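PDB 2G64: putative 6-pyruvoyl tetrahydrobiopterin synthase from Caenorhabditis elegans, which probably catalyses the zinc-dependent conversion of 7,8-dihydroneopterin triphosphate into 6-pyruvoyl tetrahydropterin, with loss of triphosphate, in tetrahydrobiopterin biosynthesis. Local coordinates for residues F15-S27 / E33-G45. The protein carries 1 engineered substitution. Sequence-based numbering, arbitrary orientation.
With NA (sodium ion), chain C; ZN (zinc ion), chain D.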
ATOM      1  N   PHE A  15      16.463  -0.518   1.672  1.00 13.07           N
ATOM      2  CA  PHE A  15      17.664  -1.359   1.568  1.00 13.61           C
ATOM      3  C   PHE A  15      17.400  -2.746   2.153  1.00 15.74           C
ATOM      4  O   PHE A  15      16.580  -2.910   3.046  1.00 17.46           O
ATOM      5  CB  PHE A  15      18.899  -0.687   2.201  1.00 12.88           C
ATOM      6  CG  PHE A  15      18.782  -0.417   3.703  1.00 15.61           C
ATOM      7  CD1 PHE A  15      19.320  -1.308   4.628  1.00 17.20           C
ATOM      8  CD2 PHE A  15      18.174   0.757   4.176  1.00 14.56           C
ATOM      9  CE1 PHE A  15      19.224  -1.062   6.008  1.00 16.26           C
ATOM     10  CE2 PHE A  15      18.064   1.022   5.548  1.00 16.92           C
ATOM     11  CZ  PHE A  15      18.599   0.111   6.474  1.00 15.30           C
ATOM     12  N   SER A  16      18.078  -3.749   1.620  1.00 13.00           N
ATOM     13  CA  SER A  16      17.896  -5.101   2.113  0.50 12.21           C
ATOM     14  C   SER A  16      19.134  -5.483   2.921  1.00 14.14           C
ATOM     15  O   SER A  16      20.266  -5.249   2.498  1.00 19.88           O
ATOM     16  CB  SER A  16      17.634  -6.056   0.946  0.50 16.00           C
ATOM     17  OG  SER A  16      16.398  -5.747   0.313  0.50 15.60           O
ATOM     18  N   ALA A  17      18.923  -6.009   4.126  1.00 14.35           N
ATOM     19  CA  ALA A  17      20.081  -6.344   4.947  1.00 13.10           C
ATOM     20  C   ALA A  17      19.770  -7.506   5.872  1.00 13.55           C
ATOM     21  O   ALA A  17      18.609  -7.738   6.249  1.00 13.15           O
ATOM     22  CB  ALA A  17      20.562  -5.123   5.763  1.00 13.94           C
ATOM     23  N   ALA A  18      20.823  -8.225   6.245  1.00 12.28           N
ATOM     24  CA  ALA A  18      20.732  -9.236   7.282  1.00 12.58           C
ATOM     25  C   ALA A  18      21.165  -8.636   8.620  1.00 14.23           C
ATOM     26  O   ALA A  18      21.989  -7.717   8.671  1.00 15.39           O
ATOM     27  CB  ALA A  18      21.655 -10.440   6.921  1.00 13.48           C
ATOM     28  N   HIS A  19      20.652  -9.190   9.702  1.00 13.58           N
ATOM     29  CA  HIS A  19      21.205  -8.889  11.022  1.00 12.00           C
ATOM     30  C   HIS A  19      20.860  -9.966  12.036  1.00 16.95           C
ATOM     31  O   HIS A  19      20.082 -10.889  11.747  1.00 14.84           O
ATOM     32  CB  HIS A  19      20.781  -7.468  11.483  1.00 14.66           C
ATOM     33  CG  HIS A  19      19.397  -7.377  12.059  1.00 12.95           C
ATOM     34  ND1 HIS A  19      19.094  -6.536  13.112  1.00 10.68           N
ATOM     35  CD2 HIS A  19      18.228  -7.970  11.706  1.00 14.00           C
ATOM     36  CE1 HIS A  19      17.808  -6.634  13.407  1.00 16.11           C
ATOM     37  NE2 HIS A  19      17.255  -7.486  12.555  1.00 16.81           N
ATOM     38  N   ARG A  20      21.491  -9.872  13.201  1.00 13.43           N
ATOM     39  CA  ARG A  20      21.125 -10.684  14.356  1.00 12.66           C
ATOM     40  C   ARG A  20      21.204  -9.764  15.573  1.00 20.40           C
ATOM     41  O   ARG A  20      22.181  -9.014  15.730  1.00 16.30           O
ATOM     42  CB  ARG A  20      22.111 -11.844  14.497  1.00 14.45           C
ATOM     43  CG  ARG A  20      21.919 -12.612  15.807  1.00 14.44           C
ATOM     44  CD  ARG A  20      23.106 -13.536  16.071  1.00 18.59           C
ATOM     45  NE  ARG A  20      22.781 -14.435  17.173  1.00 21.02           N
ATOM     46  CZ  ARG A  20      23.667 -14.937  18.029  1.00 23.59           C
ATOM     47  NH1 ARG A  20      24.951 -14.596  17.954  1.00 21.68           N
ATOM     48  NH2 ARG A  20      23.252 -15.771  18.976  1.00 18.46           N
ATOM     49  N   LEU A  21      20.174  -9.784  16.417  1.00 12.85           N
ATOM     50  CA  LEU A  21      20.189  -8.963  17.625  1.00 14.96           C
ATOM     51  C   LEU A  21      20.937  -9.742  18.709  1.00 18.04           C
ATOM     52  O   LEU A  21      20.497 -10.819  19.136  1.00 17.45           O
ATOM     53  CB  LEU A  21      18.762  -8.622  18.064  1.00 22.28           C
ATOM     54  CG  LEU A  21      18.021  -7.734  17.050  1.00 14.88           C
ATOM     55  CD1 LEU A  21      16.660  -7.379  17.635  1.00 17.11           C
ATOM     56  CD2 LEU A  21      18.868  -6.459  16.779  1.00 15.34           C
ATOM     57  N   HIS A  22      22.106  -9.226  19.092  1.00 16.54           N
ATOM     58  CA  HIS A  22      22.957  -9.904  20.075  1.00 13.18           C
ATOM     59  C   HIS A  22      23.816  -8.813  20.712  1.00 14.33           C
ATOM     60  O   HIS A  22      24.582  -8.141  20.015  1.00 17.93           O
ATOM     61  CB  HIS A  22      23.839 -10.973  19.402  1.00 17.06           C
ATOM     62  CG  HIS A  22      24.516 -11.900  20.371  1.00 23.07           C
ATOM     63  ND1 HIS A  22      25.802 -11.697  20.828  1.00 32.56           N
ATOM     64  CD2 HIS A  22      24.073 -13.024  20.985  1.00 14.39           C
ATOM     65  CE1 HIS A  22      26.126 -12.661  21.676  1.00 18.56           C
ATOM     66  NE2 HIS A  22      25.097 -13.484  21.781  1.00 28.05           N
ATOM     67  N   SER A  23      23.676  -8.632  22.029  1.00 18.40           N
ATOM     68  CA  SER A  23      24.488  -7.643  22.745  1.00 16.02           C
ATOM     69  C   SER A  23      25.742  -8.283  23.342  1.00 24.41           C
ATOM     70  O   SER A  23      25.662  -9.299  24.027  1.00 20.55           O
ATOM     71  CB  SER A  23      23.701  -6.988  23.878  1.00 15.71           C
ATOM     72  OG  SER A  23      24.582  -6.181  24.671  1.00 17.09           O
ATOM     73  N   GLU A  24      26.897  -7.667  23.120  1.00 19.19           N
ATOM     74  CA  GLU A  24      28.109  -8.120  23.809  1.00 24.40           C
ATOM     75  C   GLU A  24      28.089  -7.886  25.336  1.00 26.80           C
ATOM     76  O   GLU A  24      28.927  -8.426  26.053  1.00 28.53           O
ATOM     77  CB  GLU A  24      29.352  -7.496  23.160  1.00 26.34           C
ATOM     78  CG  GLU A  24      29.612  -8.031  21.764  1.00 24.90           C
ATOM     79  CD  GLU A  24      29.718  -9.539  21.750  1.00 49.02           C
ATOM     80  OE1 GLU A  24      30.356 -10.091  22.670  1.00 40.82           O
ATOM     81  OE2 GLU A  24      29.160 -10.174  20.830  1.00 26.17           O
ATOM     82  N   LYS A  25      27.134  -7.095  25.829  1.00 20.25           N
ATOM     83  CA  LYS A  25      27.001  -6.836  27.272  1.00 24.15           C
ATOM     84  C   LYS A  25      26.019  -7.802  27.975  1.00 36.60           C
ATOM     85  O   LYS A  25      25.728  -7.650  29.173  1.00 27.84           O
ATOM     86  CB  LYS A  25      26.581  -5.381  27.533  1.00 28.80           C
ATOM     87  CG  LYS A  25      27.436  -4.336  26.815  1.00 51.78           C
ATOM     88  CD  LYS A  25      28.418  -3.652  27.746  1.00 34.77           C
ATOM     89  CE  LYS A  25      29.334  -2.685  26.989  1.00 25.97           C
ATOM     90  NZ  LYS A  25      28.901  -1.259  27.125  1.00 27.29           N
ATOM     91  N   LEU A  26      25.499  -8.771  27.219  1.00 22.63           N
ATOM     92  CA  LEU A  26      24.596  -9.784  27.750  1.00 20.72           C
ATOM     93  C   LEU A  26      25.200 -11.181  27.586  1.00 22.99           C
ATOM     94  O   LEU A  26      25.946 -11.450  26.639  1.00 20.64           O
ATOM     95  CB  LEU A  26      23.219  -9.723  27.047  1.00 20.13           C
ATOM     96  CG  LEU A  26      22.352  -8.478  27.288  1.00 23.42           C
ATOM     97  CD1 LEU A  26      21.062  -8.492  26.446  1.00 19.23           C
ATOM     98  CD2 LEU A  26      22.031  -8.361  28.780  1.00 29.11           C
ATOM     99  N   SER A  27      24.845 -12.084  28.501  1.00 24.42           N
ATOM    100  CA  SER A  27      25.209 -13.490  28.356  1.00 23.97           C
ATOM    101  C   SER A  27      24.426 -14.140  27.227  1.00 24.97           C
ATOM    102  O   SER A  27      23.449 -13.568  26.726  1.00 19.48           O
ATOM    103  CB  SER A  27      24.939 -14.249  29.664  1.00 24.98           C
ATOM    104  OG  SER A  27      23.544 -14.433  29.886  1.00 22.06           O
ATOM    105  N   GLU A  33      16.878 -14.494  25.908  1.00 18.96           N
ATOM    106  CA  GLU A  33      15.702 -14.013  26.616  0.50 24.22           C
ATOM    107  C   GLU A  33      15.259 -12.617  26.167  1.00 25.85           C
ATOM    108  O   GLU A  33      14.066 -12.362  26.001  1.00 22.35           O
ATOM    109  CB  GLU A  33      15.958 -14.066  28.114  0.50 20.76           C
ATOM    110  CG  GLU A  33      15.951 -15.484  28.629  0.50 18.10           C
ATOM    111  CD  GLU A  33      16.920 -15.726  29.761  0.50 22.74           C
ATOM    112  OE1 GLU A  33      17.612 -14.787  30.211  0.50 35.75           O
ATOM    113  OE2 GLU A  33      16.991 -16.880  30.198  0.50  8.19           O
ATOM    114  N   THR A  34      16.219 -11.725  25.949  1.00 17.50           N
ATOM    115  CA  THR A  34      15.924 -10.341  25.551  1.00 15.78           C
ATOM    116  C   THR A  34      15.427 -10.290  24.118  1.00 26.09           C
ATOM    117  O   THR A  34      14.461  -9.589  23.812  1.00 21.08           O
ATOM    118  CB  THR A  34      17.173  -9.459  25.734  1.00 22.54           C
ATOM    119  OG1 THR A  34      17.556  -9.485  27.120  1.00 21.67           O
ATOM    120  CG2 THR A  34      16.925  -7.997  25.298  1.00 19.42           C
ATOM    121  N   PHE A  35      16.059 -11.071  23.245  1.00 17.59           N
ATOM    122  CA  PHE A  35      15.887 -10.877  21.809  1.00 19.39           C
ATOM    123  C   PHE A  35      15.043 -11.967  21.148  1.00 19.11           C
ATOM    124  O   PHE A  35      14.548 -11.786  20.035  1.00 18.18           O
ATOM    125  CB  PHE A  35      17.254 -10.717  21.139  1.00 15.98           C
ATOM    126  CG  PHE A  35      17.956  -9.435  21.521  1.00 14.28           C
ATOM    127  CD1 PHE A  35      17.321  -8.185  21.341  1.00 15.11           C
ATOM    128  CD2 PHE A  35      19.227  -9.460  22.079  1.00 19.75           C
ATOM    129  CE1 PHE A  35      17.954  -7.000  21.700  1.00 22.24           C
ATOM    130  CE2 PHE A  35      19.864  -8.274  22.438  1.00 20.41           C
ATOM    131  CZ  PHE A  35      19.220  -7.042  22.237  1.00 17.66           C
ATOM    132  N   GLY A  36      14.846 -13.080  21.856  1.00 21.22           N
ATOM    133  CA  GLY A  36      14.031 -14.193  21.349  1.00 18.62           C
ATOM    134  C   GLY A  36      14.498 -14.710  19.993  1.00 15.95           C
ATOM    135  O   GLY A  36      15.698 -14.889  19.766  1.00 20.69           O
ATOM    136  N   LYS A  37      13.547 -14.926  19.081  1.00 20.18           N
ATOM    137  CA  LYS A  37      13.885 -15.408  17.736  1.00 21.08           C
ATOM    138  C   LYS A  37      14.826 -14.444  16.987  1.00 20.71           C
ATOM    139  O   LYS A  37      15.559 -14.849  16.083  1.00 17.60           O
ATOM    140  CB  LYS A  37      12.620 -15.636  16.909  1.00 26.07           C
ATOM    141  CG  LYS A  37      11.894 -16.934  17.249  1.00 35.88           C
ATOM    142  CD  LYS A  37      10.727 -17.170  16.280  1.00 52.04           C
ATOM    143  CE  LYS A  37       9.993 -18.472  16.586  1.00 50.27           C
ATOM    144  NZ  LYS A  37      10.592 -19.627  15.864  1.00 87.86           N
ATOM    145  N   CYS A  38      14.818 -13.172  17.375  1.00 17.56           N
ATOM    146  CA  CYS A  38      15.746 -12.218  16.760  1.00 22.96           C
ATOM    147  C   CYS A  38      17.223 -12.516  17.059  1.00 17.64           C
ATOM    148  O   CYS A  38      18.113 -12.048  16.346  1.00 17.28           O
ATOM    149  CB  CYS A  38      15.396 -10.788  17.136  1.00 19.69           C
ATOM    150  SG  CYS A  38      13.805 -10.242  16.456  1.00 27.97           S
ATOM    151  N   ASN A  39      17.470 -13.350  18.065  1.00 13.93           N
ATOM    152  CA  ASN A  39      18.828 -13.771  18.379  1.00 17.01           C
ATOM    153  C   ASN A  39      19.274 -15.031  17.595  1.00 22.76           C
ATOM    154  O   ASN A  39      20.360 -15.569  17.841  1.00 19.51           O
ATOM    155  CB  ASN A  39      18.932 -13.979  19.907  1.00 19.94           C
ATOM    156  CG  ASN A  39      20.337 -14.280  20.372  1.00 20.25           C
ATOM    157  OD1 ASN A  39      20.616 -15.395  20.836  1.00 18.34           O
ATOM    158  ND2 ASN A  39      21.230 -13.293  20.274  1.00 18.25           N
ATOM    159  N   ASN A  40      18.455 -15.499  16.646  1.00 20.02           N
ATOM    160  CA  ASN A  40      18.799 -16.715  15.870  1.00 21.94           C
ATOM    161  C   ASN A  40      20.241 -16.600  15.431  1.00 16.16           C
ATOM    162  O   ASN A  40      20.625 -15.591  14.825  1.00 20.48           O
ATOM    163  CB  ASN A  40      17.929 -16.851  14.589  1.00 31.91           C
ATOM    164  CG  ASN A  40      18.354 -18.042  13.691  1.00 41.09           C
ATOM    165  OD1 ASN A  40      18.284 -19.185  14.126  1.00 29.99           O
ATOM    166  ND2 ASN A  40      18.774 -17.771  12.433  1.00 17.76           N
ATOM    167  N   SER A  41      21.037 -17.631  15.704  1.00 22.97           N
ATOM    168  CA  SER A  41      22.479 -17.504  15.546  1.00 19.53           C
ATOM    169  C   SER A  41      22.932 -17.192  14.131  1.00 17.24           C
ATOM    170  O   SER A  41      23.923 -16.483  13.945  1.00 21.65           O
ATOM    171  CB  SER A  41      23.224 -18.716  16.127  1.00 32.38           C
ATOM    172  OG  SER A  41      23.216 -19.802  15.229  1.00 39.86           O
ATOM    173  N   ASN A  42      22.222 -17.706  13.122  1.00 16.70           N
ATOM    174  CA  ASN A  42      22.605 -17.381  11.754  1.00 14.47           C
ATOM    175  C   ASN A  42      21.892 -16.144  11.189  1.00 17.07           C
ATOM    176  O   ASN A  42      22.035 -15.823  10.004  1.00 16.35           O
ATOM    177  CB  ASN A  42      22.451 -18.582  10.817  1.00 15.14           C
ATOM    178  CG  ASN A  42      23.446 -19.682  11.125  1.00 16.46           C
ATOM    179  OD1 ASN A  42      24.618 -19.408  11.333  1.00 21.41           O
ATOM    180  ND2 ASN A  42      22.981 -20.916  11.162  1.00 17.12           N
ATOM    181  N   GLY A  43      21.132 -15.469  12.040  1.00 19.68           N
ATOM    182  CA  GLY A  43      20.555 -14.196  11.650  1.00 18.99           C
ATOM    183  C   GLY A  43      19.232 -14.338  10.899  1.00 13.19           C
ATOM    184  O   GLY A  43      18.654 -15.444  10.761  1.00 15.20           O
ATOM    185  N   HIS A  44      18.739 -13.194  10.452  1.00 15.29           N
ATOM    186  CA  HIS A  44      17.516 -13.104   9.668  1.00 11.57           C
ATOM    187  C   HIS A  44      17.682 -11.757   8.969  1.00 13.24           C
ATOM    188  O   HIS A  44      18.805 -11.222   8.922  1.00 13.82           O
ATOM    189  CB  HIS A  44      16.255 -13.153  10.564  1.00 12.41           C
ATOM    190  CG  HIS A  44      16.150 -12.020  11.551  1.00 16.76           C
ATOM    191  ND1 HIS A  44      16.916 -11.955  12.700  1.00 15.76           N
ATOM    192  CD2 HIS A  44      15.385 -10.898  11.549  1.00 17.20           C
ATOM    193  CE1 HIS A  44      16.628 -10.844  13.359  1.00 22.38           C
ATOM    194  NE2 HIS A  44      15.702 -10.186  12.683  1.00 22.04           N
ATOM    195  N   GLY A  45      16.607 -11.220   8.403  1.00 12.85           N
ATOM    196  CA  GLY A  45      16.771 -10.035   7.568  1.00 17.80           C
ATOM    197  C   GLY A  45      15.497  -9.271   7.305  1.00 15.47           C
ATOM    198  O   GLY A  45      14.414  -9.709   7.683  1.00 13.58           O
TER
HETATM  199 NA    NA C1002      18.875 -13.471  14.143  1.00 30.42          NA
HETATM  200 ZN    ZN D2001      15.224  -8.103  12.702  0.80 19.71          ZN
HETATM  201  O   HOH W   1      14.560  -7.583  14.322  1.00 26.05           O
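His19 and His44 face one another as an antiparallel hydrogen-bonded pair, and their imidazoles rise from the same face of the sheet to share one zinc ion. Each ring is carried over its own backbone, CG lying between the backbone N and the carbonyl carbon (chi1 81° and 62°). The two NE2 atoms each stand 2.1 Å from the zinc; the ring planes are inclined at 57°, with His19 CD2 over a face of the His44 imidazole. Ser99 holds His19 through ND1, whereas His44 turns its ND1 to a sodium ion, 2.9 Å away in the plane of the ring. The carbonyls of Cys38 and Asn40 also bind that sodium, so the ion joins the backbone at these two residues to the zinc ligand His44.

Beyond the strands, Arg20 reaches across to the other segment as an extended chain and clasps a single backbone oxygen side-on: its NE lies 2.8 Å from Asn39 O and its NH2 3.1 Å from the same atom, which sits in the guanidinium plane. One face of this group is covered by His22 CD2, the opposite one by Ser41 CA. Asn39 returns the grip with its side chain, sending ND2 almost straight to Leu21 O at 2.8 Å; the bond lies in the amide plane, and the His22 ring is nearly coplanar with that amide. Next to it, Leu21 sets CB over one face of the Phe35 ring in a CH-pi contact, 3.9 Å from the centroid, while its CD1 meets Cys38 CB.

Cys38 O accepts from Leu21 N as well as binding the sodium, which places Cys38, the predicted proton acceptor, near the zinc site. With His46 as third histidine and a water as further ligand, the arrangement is the three-histidine zinc site characteristic of the 6-pyruvoyl tetrahydropterin synthase family.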